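PDB 5KHO: Ras-interacting protein 1 from Homo sapiens, which regulates GTPase signalling, cell architecture and adhesion in endothelial cells and is required for blood vessel formation, represented here by its Ras-associating domain. Local coordinates for residues B[124-127]-B[128-132]. Sequence-based numbering, arbitrary orientation.
Sequences ELRG and REEAR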
ATOM      1  N   GLU B 124       6.150 -12.568  -1.109  1.00 79.06           N
ATOM      2  CA  GLU B 124       6.110 -14.031  -1.025  1.00 76.48           C
ATOM      3  C   GLU B 124       6.228 -14.696  -2.403  1.00 75.05           C
ATOM      4  O   GLU B 124       5.749 -14.154  -3.412  1.00 69.95           O
ATOM      5  CB  GLU B 124       4.847 -14.502  -0.293  1.00 80.54           C
ATOM      6  CG  GLU B 124       4.870 -14.264   1.221  1.00 89.83           C
ATOM      7  CD  GLU B 124       3.605 -14.724   1.957  1.00 96.04           C
ATOM      8  OE1 GLU B 124       2.526 -14.868   1.334  1.00 98.65           O
ATOM      9  OE2 GLU B 124       3.685 -14.932   3.187  1.00 99.02           O
ATOM     10  N   LEU B 125       6.900 -15.849  -2.442  1.00 71.77           N
ATOM     11  CA  LEU B 125       6.915 -16.678  -3.640  1.00 73.51           C
ATOM     12  C   LEU B 125       5.955 -17.832  -3.436  1.00 77.98           C
ATOM     13  O   LEU B 125       6.129 -18.633  -2.512  1.00 85.35           O
ATOM     14  CB  LEU B 125       8.307 -17.224  -3.918  1.00 70.60           C
ATOM     15  CG  LEU B 125       8.817 -17.358  -5.359  1.00 71.49           C
ATOM     16  CD1 LEU B 125       9.617 -18.647  -5.467  1.00 68.29           C
ATOM     17  CD2 LEU B 125       7.744 -17.292  -6.438  1.00 67.02           C
ATOM     18  N   ARG B 126       4.934 -17.905  -4.282  1.00 77.89           N
ATOM     19  CA  ARG B 126       3.899 -18.933  -4.155  1.00 82.64           C
ATOM     20  C   ARG B 126       3.542 -19.594  -5.480  1.00 86.27           C
ATOM     21  O   ARG B 126       3.732 -19.002  -6.554  1.00 86.64           O
ATOM     22  CB  ARG B 126       2.636 -18.343  -3.528  1.00 85.77           C
ATOM     23  CG  ARG B 126       2.712 -18.120  -2.026  1.00 89.23           C
ATOM     24  CD  ARG B 126       1.383 -17.591  -1.534  1.00 95.32           C
ATOM     25  NE  ARG B 126       1.455 -17.094  -0.167  1.00 98.07           N
ATOM     26  CZ  ARG B 126       1.258 -17.835   0.917  1.00105.32           C
ATOM     27  NH1 ARG B 126       0.986 -19.135   0.816  1.00108.44           N
ATOM     28  NH2 ARG B 126       1.341 -17.270   2.114  1.00111.40           N
ATOM     29  N   GLY B 127       3.028 -20.823  -5.402  1.00 79.00           N
ATOM     30  CA  GLY B 127       2.358 -21.435  -6.542  1.00 80.90           C
ATOM     31  C   GLY B 127       1.220 -20.525  -6.975  1.00 82.19           C
ATOM     32  O   GLY B 127       0.441 -20.060  -6.130  1.00 83.77           O
ATOM     33  N   ARG B 128       1.144 -20.252  -8.281  1.00 80.77           N
ATOM     34  CA  ARG B 128       0.146 -19.340  -8.854  1.00 77.60           C
ATOM     35  C   ARG B 128      -1.306 -19.671  -8.485  1.00 75.68           C
ATOM     36  O   ARG B 128      -2.072 -18.764  -8.180  1.00 80.51           O
ATOM     37  CB  ARG B 128       0.306 -19.239 -10.368  1.00 74.83           C
ATOM     38  CG  ARG B 128      -0.312 -17.991 -10.965  1.00 78.14           C
ATOM     39  CD  ARG B 128       0.329 -17.690 -12.307  1.00 86.51           C
ATOM     40  NE  ARG B 128       0.297 -16.262 -12.614  1.00 87.81           N
ATOM     41  CZ  ARG B 128       1.290 -15.412 -12.371  1.00 87.71           C
ATOM     42  NH1 ARG B 128       1.162 -14.132 -12.697  1.00 92.59           N
ATOM     43  NH2 ARG B 128       2.415 -15.831 -11.808  1.00 88.00           N
ATOM     44  N   GLU B 129      -1.673 -20.953  -8.503  1.00 77.29           N
ATOM     45  CA  GLU B 129      -3.017 -21.372  -8.075  1.00 80.60           C
ATOM     46  C   GLU B 129      -3.350 -21.180  -6.574  1.00 78.96           C
ATOM     47  O   GLU B 129      -4.422 -20.670  -6.242  1.00 72.29           O
ATOM     48  CB  GLU B 129      -3.353 -22.779  -8.568  1.00 77.61           C
ATOM     49  CG  GLU B 129      -3.882 -22.784  -9.992  1.00 84.66           C
ATOM     50  CD  GLU B 129      -4.843 -21.630 -10.292  1.00 89.48           C
ATOM     51  OE1 GLU B 129      -5.829 -21.417  -9.537  1.00 86.93           O
ATOM     52  OE2 GLU B 129      -4.603 -20.935 -11.301  1.00 90.29           O
ATOM     53  N   GLU B 130      -2.437 -21.586  -5.693  1.00 79.84           N
ATOM     54  CA  GLU B 130      -2.500 -21.243  -4.269  1.00 83.96           C
ATOM     55  C   GLU B 130      -2.761 -19.734  -4.077  1.00 84.65           C
ATOM     56  O   GLU B 130      -3.656 -19.338  -3.313  1.00 86.48           O
ATOM     57  CB  GLU B 130      -1.189 -21.655  -3.592  1.00 88.05           C
ATOM     58  CG  GLU B 130      -1.214 -21.691  -2.067  1.00 97.99           C
ATOM     59  CD  GLU B 130       0.173 -21.847  -1.436  1.00109.65           C
ATOM     60  OE1 GLU B 130       0.280 -21.661  -0.204  1.00111.68           O
ATOM     61  OE2 GLU B 130       1.163 -22.149  -2.153  1.00113.08           O
ATOM     62  N   ALA B 131      -2.006 -18.923  -4.823  1.00 76.85           N
ATOM     63  CA  ALA B 131      -1.995 -17.469  -4.712  1.00 71.04           C
ATOM     64  C   ALA B 131      -3.281 -16.799  -5.197  1.00 76.65           C
ATOM     65  O   ALA B 131      -3.839 -15.940  -4.499  1.00 72.99           O
ATOM     66  CB  ALA B 131      -0.789 -16.911  -5.449  1.00 65.50           C
ATOM     67  N   ARG B 132      -3.734 -17.197  -6.392  1.00 84.49           N
ATOM     68  CA  ARG B 132      -4.976 -16.706  -7.004  1.00 76.83           C
ATOM     69  C   ARG B 132      -6.198 -17.037  -6.129  1.00 71.21           C
ATOM     70  O   ARG B 132      -7.137 -16.245  -6.067  1.00 71.72           O
ATOM     71  CB  ARG B 132      -5.084 -17.215  -8.455  1.00 81.50           C
ATOM     72  CG  ARG B 132      -6.483 -17.259  -9.075  1.00 95.07           C
ATOM     73  CD  ARG B 132      -6.488 -17.344 -10.601  1.00 95.12           C
ATOM     74  NE  ARG B 132      -5.489 -18.261 -11.160  1.00 99.76           N
ATOM     75  CZ  ARG B 132      -4.583 -17.926 -12.082  1.00108.60           C
ATOM     76  NH1 ARG B 132      -3.712 -18.833 -12.530  1.00102.48           N
ATOM     77  NH2 ARG B 132      -4.552 -16.692 -12.574  1.00112.04           N
TER
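Arg126, near the end of strand 120-127, reaches Glu130 in the first turn of helix 128-136. Arg126 CB lies 4.2 Å from Ala131 CB, an apolar touch. From there CG stands anti to the carbonyl carbon (chi1 -76°) and the chain runs extended to NE, placing the guanidinium between two carboxylates. Arg126 NE lies 2.9 Å and Arg126 NH2 2.8 Å from the same oxygen, Glu124 OE1, which sits in the guanidinium plane and is met from above its own carboxylate plane. Off the end of Arg126 NH1, near the guanidinium plane, Glu130 OE1 forms a salt bridge at 2.8 Å; it falls between the two N-H directions, so the hydrogen bond is weak (118°). The two planar groups are almost perpendicular. This network spans the strand-to-helix junction of the Ras-associating domain, a ubiquitin-like fold in which strand 120-127 is central to the mixed sheet. With an alanine here, Glu124 would keep Arg122, but Glu130 would probably lose its mate on the strand. Gly127 occupies the N-cap position, and Gly127 O accepts the first helical bond, from Ala131 N at 3.0 Å, while the Ala131 side chain packs on Cys76 of strand 73-80 and Val99 of strand 96-99.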